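Local coordinates for eukaryotic translation initiation factor 2A (Schizosaccharomyces pombe, PDB 3WJ9), which probably directs methionyl-tRNAi to 40S ribosomal subunits in a codon-dependent manner during early translation of a few specific mRNAs, the chain here being its beta-propeller part, at residues V218-N223 and T227-L232; A310-L315 and S335-D340. One frame throughout, in Å; residues are numbered along the deposited sequence.

Interaction 1. Residues V218-N223 and T227-L232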
ATOM      1  N   VAL A 218      13.576  -9.779   3.057  1.00 61.85           N
ATOM      2  CA  VAL A 218      12.315 -10.457   3.327  1.00 65.45           C
ATOM      3  C   VAL A 218      11.144  -9.604   2.835  1.00 65.21           C
ATOM      4  O   VAL A 218      11.318  -8.430   2.507  1.00 65.58           O
ATOM      5  CB  VAL A 218      12.149 -10.757   4.835  1.00 64.54           C
ATOM      6  CG1 VAL A 218      11.576  -9.550   5.560  1.00 64.21           C
ATOM      7  CG2 VAL A 218      11.275 -11.983   5.052  1.00 62.41           C
ATOM      8  N   GLN A 219       9.956 -10.200   2.772  1.00 53.67           N
ATOM      9  CA  GLN A 219       8.743  -9.464   2.432  1.00 38.35           C
ATOM     10  C   GLN A 219       7.537 -10.076   3.140  1.00 53.21           C
ATOM     11  O   GLN A 219       7.250 -11.261   2.981  1.00 63.63           O
ATOM     12  CB  GLN A 219       8.527  -9.448   0.917  1.00 55.34           C
ATOM     13  CG  GLN A 219       7.450  -8.487   0.448  1.00 56.89           C
ATOM     14  CD  GLN A 219       7.576  -8.153  -1.026  1.00 59.50           C
ATOM     15  OE1 GLN A 219       8.524  -8.573  -1.688  1.00 58.07           O
ATOM     16  NE2 GLN A 219       6.622  -7.390  -1.546  1.00 50.91           N
ATOM     17  N   PHE A 220       6.839  -9.263   3.928  1.00 55.27           N
ATOM     18  CA  PHE A 220       5.682  -9.731   4.685  1.00 49.50           C
ATOM     19  C   PHE A 220       4.371  -9.377   3.998  1.00 56.56           C
ATOM     20  O   PHE A 220       4.259  -8.331   3.358  1.00 52.57           O
ATOM     21  CB  PHE A 220       5.697  -9.149   6.100  1.00 65.90           C
ATOM     22  CG  PHE A 220       6.589  -9.891   7.051  1.00 67.92           C
ATOM     23  CD1 PHE A 220       6.315 -11.202   7.396  1.00 62.68           C
ATOM     24  CD2 PHE A 220       7.697  -9.277   7.605  1.00 54.68           C
ATOM     25  CE1 PHE A 220       7.129 -11.889   8.271  1.00 63.29           C
ATOM     26  CE2 PHE A 220       8.517  -9.959   8.482  1.00 54.60           C
ATOM     27  CZ  PHE A 220       8.233 -11.266   8.816  1.00 61.38           C
ATOM     28  N   LYS A 221       3.377 -10.247   4.141  1.00 43.06           N
ATOM     29  CA  LYS A 221       2.074 -10.016   3.526  1.00 40.98           C
ATOM     30  C   LYS A 221       0.931 -10.595   4.355  1.00 52.15           C
ATOM     31  O   LYS A 221       0.421 -11.673   4.053  1.00 54.53           O
ATOM     32  CB  LYS A 221       2.040 -10.608   2.115  1.00 49.33           C
ATOM     33  CG  LYS A 221       1.522  -9.655   1.053  1.00 51.76           C
ATOM     34  CD  LYS A 221       2.648  -9.166   0.158  1.00 46.94           C
ATOM     35  CE  LYS A 221       2.160  -8.124  -0.830  1.00 45.75           C
ATOM     36  NZ  LYS A 221       3.241  -7.691  -1.754  1.00 46.27           N
ATOM     37  N   TRP A 222       0.532  -9.871   5.398  1.00 46.48           N
ATOM     38  CA  TRP A 222      -0.639 -10.245   6.187  1.00 36.78           C
ATOM     39  C   TRP A 222      -1.902 -10.136   5.334  1.00 43.15           C
ATOM     40  O   TRP A 222      -1.906  -9.457   4.306  1.00 54.66           O
ATOM     41  CB  TRP A 222      -0.770  -9.359   7.433  1.00 51.97           C
ATOM     42  CG  TRP A 222       0.100  -9.753   8.596  1.00 58.33           C
ATOM     43  CD1 TRP A 222       1.317  -9.229   8.925  1.00 61.03           C
ATOM     44  CD2 TRP A 222      -0.191 -10.742   9.592  1.00 57.62           C
ATOM     45  NE1 TRP A 222       1.804  -9.834  10.059  1.00 56.12           N
ATOM     46  CE2 TRP A 222       0.896 -10.769  10.488  1.00 62.03           C
ATOM     47  CE3 TRP A 222      -1.264 -11.609   9.814  1.00 56.14           C
ATOM     48  CZ2 TRP A 222       0.943 -11.627  11.582  1.00 63.15           C
ATOM     49  CZ3 TRP A 222      -1.213 -12.465  10.897  1.00 56.45           C
ATOM     50  CH2 TRP A 222      -0.120 -12.465  11.770  1.00 65.10           C
ATOM     51  N   ASN A 223      -2.970 -10.810   5.753  1.00 39.44           N
ATOM     52  CA  ASN A 223      -4.267 -10.641   5.108  1.00 54.12           C
ATOM     53  C   ASN A 223      -5.181  -9.783   5.978  1.00 53.47           C
ATOM     54  O   ASN A 223      -4.861  -9.523   7.138  1.00 52.39           O
ATOM     55  CB  ASN A 223      -4.914 -11.999   4.809  1.00 52.21           C
ATOM     56  CG  ASN A 223      -4.903 -12.938   6.002  1.00 57.91           C
ATOM     57  OD1 ASN A 223      -3.947 -12.971   6.773  1.00 59.18           O
ATOM     58  ND2 ASN A 223      -5.974 -13.709   6.157  1.00 61.67           N
ATOM     59  N   THR A 227      -4.580 -13.290  10.688  1.00 70.23           N
ATOM     60  CA  THR A 227      -4.400 -14.671  11.114  1.00 47.37           C
ATOM     61  C   THR A 227      -3.260 -15.348  10.359  1.00 52.02           C
ATOM     62  O   THR A 227      -2.435 -16.040  10.955  1.00 65.78           O
ATOM     63  CB  THR A 227      -5.691 -15.488  10.918  1.00 53.81           C
ATOM     64  OG1 THR A 227      -6.022 -15.537   9.525  1.00 60.97           O
ATOM     65  CG2 THR A 227      -6.842 -14.853  11.682  1.00 60.31           C
ATOM     66  N   SER A 228      -3.218 -15.141   9.047  1.00 58.44           N
ATOM     67  CA  SER A 228      -2.226 -15.794   8.200  1.00 53.99           C
ATOM     68  C   SER A 228      -1.192 -14.800   7.678  1.00 49.85           C
ATOM     69  O   SER A 228      -1.452 -13.601   7.633  1.00 55.73           O
ATOM     70  CB  SER A 228      -2.918 -16.499   7.037  1.00 62.99           C
ATOM     71  OG  SER A 228      -3.817 -17.488   7.509  1.00 66.36           O
ATOM     72  N   LEU A 229      -0.023 -15.291   7.277  1.00 45.04           N
ATOM     73  CA  LEU A 229       1.055 -14.387   6.884  1.00 42.62           C
ATOM     74  C   LEU A 229       2.043 -14.978   5.880  1.00 52.67           C
ATOM     75  O   LEU A 229       2.780 -15.916   6.194  1.00 70.78           O
ATOM     76  CB  LEU A 229       1.817 -13.929   8.127  1.00 48.42           C
ATOM     77  CG  LEU A 229       3.118 -13.172   7.871  1.00 52.27           C
ATOM     78  CD1 LEU A 229       2.849 -11.828   7.210  1.00 54.21           C
ATOM     79  CD2 LEU A 229       3.869 -13.004   9.171  1.00 59.61           C
ATOM     80  N   LEU A 230       2.068 -14.400   4.683  1.00 51.36           N
ATOM     81  CA  LEU A 230       3.011 -14.799   3.643  1.00 44.64           C
ATOM     82  C   LEU A 230       4.391 -14.185   3.871  1.00 43.74           C
ATOM     83  O   LEU A 230       4.509 -13.022   4.261  1.00 54.99           O
ATOM     84  CB  LEU A 230       2.492 -14.391   2.265  1.00 56.70           C
ATOM     85  CG  LEU A 230       1.242 -15.101   1.748  1.00 41.20           C
ATOM     86  CD1 LEU A 230       0.796 -14.494   0.431  1.00 44.54           C
ATOM     87  CD2 LEU A 230       1.501 -16.587   1.584  1.00 52.91           C
ATOM     88  N   VAL A 231       5.431 -14.975   3.619  1.00 42.89           N
ATOM     89  CA  VAL A 231       6.811 -14.531   3.795  1.00 48.76           C
ATOM     90  C   VAL A 231       7.619 -14.800   2.525  1.00 55.23           C
ATOM     91  O   VAL A 231       7.536 -15.882   1.948  1.00 50.96           O
ATOM     92  CB  VAL A 231       7.481 -15.235   4.994  1.00 56.71           C
ATOM     93  CG1 VAL A 231       8.866 -14.662   5.242  1.00 55.80           C
ATOM     94  CG2 VAL A 231       6.620 -15.104   6.246  1.00 38.67           C
ATOM     95  N   LEU A 232       8.401 -13.818   2.087  1.00 51.88           N
ATOM     96  CA  LEU A 232       9.146 -13.947   0.837  1.00 57.00           C
ATOM     97  C   LEU A 232      10.636 -13.668   1.006  1.00 75.43           C
ATOM     98  O   LEU A 232      11.031 -12.556   1.344  1.00 77.97           O
ATOM     99  CB  LEU A 232       8.568 -13.006  -0.220  1.00 66.20           C
ATOM    100  CG  LEU A 232       9.253 -13.015  -1.590  1.00 69.09           C
ATOM    101  CD1 LEU A 232       9.082 -14.364  -2.273  1.00 77.51           C
ATOM    102  CD2 LEU A 232       8.722 -11.890  -2.468  1.00 64.37           C
TER
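Trp222 and Leu229 meet across the first beta hairpin of a propeller blade. The CD1 methyl of Leu229 sits over one face of the indole, 3.6 Å from the centroid of the Trp222 five-membered ring and 15° off its normal, a CH-pi contact. The other methyl, CD2, reaches Phe220 CD1 at 3.5 Å and also brushes the indole. The leucine end thus lies between the two rings. Its CG stands beside the carbonyl carbon (chi1 170°), and chi2 of 67° turns the methyls to the rings. Further along the same face, Val231 CG2 lies beside Phe220 CE1, and Val231 CG1 touches Val218 CG2 at 3.6 Å. Lys221 and Leu230 point to the other face and meet through their CB atoms.

The backbones run antiparallel. Lys221 and Leu230 form a hydrogen-bonded pair: Lys221 N donates to Leu230 O at 3.0 Å, and Leu230 N returns a bond to Lys221 O. Leu232 N donates to Gln219 O at 2.9 Å.

Near the turn, the Asn223 side chain bonds across to the backbone of Ser228. Ser228 N donates to Asn223 OD1 at 3.2 Å in a bent bond. Asn223 OD1 also lies 2.7 Å from Ser228 O, another acceptor, so the modelled amide orientation is doubtful.

Outside the hairpin, Ala182 of strand 180-185 in the preceding blade packs on Phe220, Trp222 and Leu229. On the other face Trp276 of strand 271-276 touches Leu230, and its NE1 is hydrogen-bonded to Lys221 O. Ser228 OG is hydrogen-bonded to Asn299 OD1.

Interaction 2. Residues A310-L315 and S335-D340; sequences APRNTL and SIDIFD
Arg312 and Asp337 form a salt bridge within a blade of the beta-propeller, inside the third WD repeat. Arg312 NH2 donates to Asp337 OD2 at 2.6 Å, and the bond is nearly straight at 166°. The carboxylate oxygen lies at the guanidinium edge, close to its plane. The guanidinium and carboxylate planes are steeply turned, 78° apart. NH2 meets OD2 from above the carboxylate plane. The arginine chain bends at chi2 (-71°), which helps carry its end over to strand 335-340.

The remaining contact is van der Waals: Ser335 CB lies 3.6 Å from Arg312 NH1.

Both ends of the bridge have a second polar partner, weak at the arginine. Arg312 NH1 makes a weak bond to the O atom of Pro311, the centre of an inverse gamma turn. Asp337 OD1 is hydrogen-bonded to Thr350 OG1.

The backbones do not pair here. Strand 323-327 runs between 314-317 and 335-340, and Arg312 packs on its Leu326. Asn313 and Thr314 both face Ala327 of that middle strand in a classic beta bulge. Strand 346-352 flanks 335-340 on its other side and brings Lys347 against Asp337.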
ATOM      1  N   ALA A 310       0.946 -16.446 -19.692  1.00 51.26           N
ATOM      2  CA  ALA A 310       0.550 -15.273 -20.466  1.00 47.11           C
ATOM      3  C   ALA A 310       1.475 -14.101 -20.134  1.00 56.09           C
ATOM      4  O   ALA A 310       2.072 -14.071 -19.057  1.00 55.80           O
ATOM      5  CB  ALA A 310      -0.906 -14.912 -20.183  1.00 38.79           C
ATOM      6  N   PRO A 311       1.514 -13.086 -20.985  1.00 56.92           N
ATOM      7  CA  PRO A 311       2.484 -12.013 -20.770  1.00 51.10           C
ATOM      8  C   PRO A 311       1.955 -11.089 -19.692  1.00 49.92           C
ATOM      9  O   PRO A 311       1.486  -9.987 -19.966  1.00 58.64           O
ATOM     10  CB  PRO A 311       2.507 -11.288 -22.115  1.00 43.66           C
ATOM     11  CG  PRO A 311       2.063 -12.309 -23.104  1.00 53.81           C
ATOM     12  CD  PRO A 311       1.054 -13.149 -22.381  1.00 41.43           C
ATOM     13  N   ARG A 312       2.038 -11.569 -18.454  1.00 54.45           N
ATOM     14  CA  ARG A 312       1.512 -10.847 -17.301  1.00 44.17           C
ATOM     15  C   ARG A 312       2.538 -10.765 -16.171  1.00 44.75           C
ATOM     16  O   ARG A 312       3.330 -11.686 -15.970  1.00 44.17           O
ATOM     17  CB  ARG A 312       0.231 -11.518 -16.801  1.00 36.40           C
ATOM     18  CG  ARG A 312      -0.756 -11.870 -17.909  1.00 41.52           C
ATOM     19  CD  ARG A 312      -1.401 -10.630 -18.511  1.00 58.77           C
ATOM     20  NE  ARG A 312      -2.512 -10.973 -19.395  1.00 50.37           N
ATOM     21  CZ  ARG A 312      -2.599 -10.599 -20.667  1.00 53.33           C
ATOM     22  NH1 ARG A 312      -1.640  -9.863 -21.210  1.00 51.39           N
ATOM     23  NH2 ARG A 312      -3.646 -10.958 -21.397  1.00 60.27           N
ATOM     24  N   ASN A 313       2.516  -9.655 -15.437  1.00 39.63           N
ATOM     25  CA  ASN A 313       3.453  -9.440 -14.340  1.00 36.68           C
ATOM     26  C   ASN A 313       2.779  -8.884 -13.091  1.00 39.38           C
ATOM     27  O   ASN A 313       3.448  -8.519 -12.126  1.00 50.73           O
ATOM     28  CB  ASN A 313       4.576  -8.494 -14.779  1.00 40.83           C
ATOM     29  CG  ASN A 313       4.057  -7.149 -15.277  1.00 41.32           C
ATOM     30  OD1 ASN A 313       2.932  -6.749 -14.981  1.00 39.24           O
ATOM     31  ND2 ASN A 313       4.888  -6.444 -16.035  1.00 40.45           N
ATOM     32  N   THR A 314       1.452  -8.806 -13.119  1.00 36.46           N
ATOM     33  CA  THR A 314       0.714  -8.131 -12.060  1.00 29.17           C
ATOM     34  C   THR A 314      -0.666  -8.743 -11.832  1.00 29.15           C
ATOM     35  O   THR A 314      -1.427  -8.945 -12.776  1.00 33.46           O
ATOM     36  CB  THR A 314       0.550  -6.630 -12.377  1.00 35.94           C
ATOM     37  OG1 THR A 314       1.831  -6.056 -12.671  1.00 42.02           O
ATOM     38  CG2 THR A 314      -0.077  -5.896 -11.200  1.00 39.77           C
ATOM     39  N   LEU A 315      -0.977  -9.031 -10.571  1.00 35.64           N
ATOM     40  CA  LEU A 315      -2.261  -9.618 -10.201  1.00 31.57           C
ATOM     41  C   LEU A 315      -3.002  -8.724  -9.212  1.00 37.62           C
ATOM     42  O   LEU A 315      -2.399  -8.191  -8.284  1.00 40.37           O
ATOM     43  CB  LEU A 315      -2.056 -11.007  -9.597  1.00 37.90           C
ATOM     44  CG  LEU A 315      -3.314 -11.786  -9.207  1.00 36.61           C
ATOM     45  CD1 LEU A 315      -3.920 -12.480 -10.414  1.00 34.63           C
ATOM     46  CD2 LEU A 315      -2.999 -12.787  -8.115  1.00 41.75           C
ATOM     47  N   SER A 335      -1.716  -5.419 -21.833  1.00 45.35           N
ATOM     48  CA  SER A 335      -3.123  -5.800 -21.845  1.00 46.01           C
ATOM     49  C   SER A 335      -3.643  -6.053 -20.435  1.00 45.59           C
ATOM     50  O   SER A 335      -2.878  -6.048 -19.471  1.00 49.17           O
ATOM     51  CB  SER A 335      -3.334  -7.041 -22.713  1.00 47.13           C
ATOM     52  OG  SER A 335      -2.960  -6.791 -24.056  1.00 63.85           O
ATOM     53  N   ILE A 336      -4.952  -6.262 -20.322  1.00 48.90           N
ATOM     54  CA  ILE A 336      -5.585  -6.556 -19.039  1.00 38.71           C
ATOM     55  C   ILE A 336      -6.670  -7.620 -19.200  1.00 33.13           C
ATOM     56  O   ILE A 336      -7.518  -7.521 -20.089  1.00 54.06           O
ATOM     57  CB  ILE A 336      -6.212  -5.292 -18.402  1.00 36.44           C
ATOM     58  CG1 ILE A 336      -5.138  -4.259 -18.053  1.00 39.18           C
ATOM     59  CG2 ILE A 336      -7.008  -5.655 -17.156  1.00 41.10           C
ATOM     60  CD1 ILE A 336      -5.679  -3.020 -17.375  1.00 31.44           C
ATOM     61  N   ASP A 337      -6.635  -8.636 -18.342  1.00 33.29           N
ATOM     62  CA  ASP A 337      -7.665  -9.668 -18.322  1.00 40.24           C
ATOM     63  C   ASP A 337      -8.366  -9.685 -16.968  1.00 44.32           C
ATOM     64  O   ASP A 337      -7.743  -9.426 -15.939  1.00 41.91           O
ATOM     65  CB  ASP A 337      -7.062 -11.043 -18.623  1.00 48.30           C
ATOM     66  CG  ASP A 337      -6.521 -11.147 -20.033  1.00 59.98           C
ATOM     67  OD1 ASP A 337      -6.915 -10.320 -20.881  1.00 65.49           O
ATOM     68  OD2 ASP A 337      -5.708 -12.059 -20.297  1.00 59.60           O
ATOM     69  N   ILE A 338      -9.663  -9.983 -16.967  1.00 40.76           N
ATOM     70  CA  ILE A 338     -10.421 -10.066 -15.720  1.00 44.61           C
ATOM     71  C   ILE A 338     -11.154 -11.402 -15.607  1.00 46.70           C
ATOM     72  O   ILE A 338     -11.974 -11.751 -16.456  1.00 50.76           O
ATOM     73  CB  ILE A 338     -11.434  -8.911 -15.590  1.00 46.29           C
ATOM     74  CG1 ILE A 338     -10.699  -7.572 -15.496  1.00 45.65           C
ATOM     75  CG2 ILE A 338     -12.314  -9.109 -14.367  1.00 44.01           C
ATOM     76  CD1 ILE A 338     -11.612  -6.385 -15.296  1.00 56.42           C
ATOM     77  N   PHE A 339     -10.844 -12.141 -14.546  1.00 48.68           N
ATOM     78  CA  PHE A 339     -11.403 -13.471 -14.330  1.00 46.18           C
ATOM     79  C   PHE A 339     -12.377 -13.479 -13.154  1.00 52.56           C
ATOM     80  O   PHE A 339     -12.357 -12.578 -12.315  1.00 58.49           O
ATOM     81  CB  PHE A 339     -10.281 -14.485 -14.104  1.00 49.93           C
ATOM     82  CG  PHE A 339      -9.300 -14.566 -15.242  1.00 52.39           C
ATOM     83  CD1 PHE A 339      -8.227 -13.691 -15.321  1.00 42.51           C
ATOM     84  CD2 PHE A 339      -9.457 -15.514 -16.238  1.00 55.31           C
ATOM     85  CE1 PHE A 339      -7.330 -13.764 -16.370  1.00 41.84           C
ATOM     86  CE2 PHE A 339      -8.565 -15.592 -17.288  1.00 53.49           C
ATOM     87  CZ  PHE A 339      -7.501 -14.718 -17.354  1.00 44.19           C
ATOM     88  N   ASP A 340     -13.224 -14.502 -13.097  1.00 61.51           N
ATOM     89  CA  ASP A 340     -14.295 -14.565 -12.105  1.00 59.73           C
ATOM     90  C   ASP A 340     -14.216 -15.846 -11.281  1.00 69.62           C
ATOM     91  O   ASP A 340     -14.486 -16.932 -11.786  1.00 80.38           O
ATOM     92  CB  ASP A 340     -15.658 -14.466 -12.802  1.00 53.21           C
ATOM     93  CG  ASP A 340     -16.803 -14.204 -11.836  1.00 66.17           C
ATOM     94  OD1 ASP A 340     -16.809 -14.769 -10.723  1.00 72.16           O
ATOM     95  OD2 ASP A 340     -17.711 -13.427 -12.199  1.00 80.42           O
TER

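In the fold
Both contacts lie in the propeller, in different blades, with centres about 23 Å apart and nearest atoms about 9 Å apart. The blade that begins with strand 271-276 and ends with strand 303-310 comes between them in the chain. Interaction 1 joins adjacent strands of a hairpin, so backbone bonds and apolar side chains share the work. Six of its twelve touching residues are buried and one is exposed. Interaction 2 joins the loop leading into strand 314-317 to strand 335-340, two strands away in the sheet. One ionic pair carries almost all of it, and of its three touching residues only Asp337 is buried. Both contacts are therefore partly buried. Interaction 2 buries 148 Å² between its segments, interaction 1 629 Å².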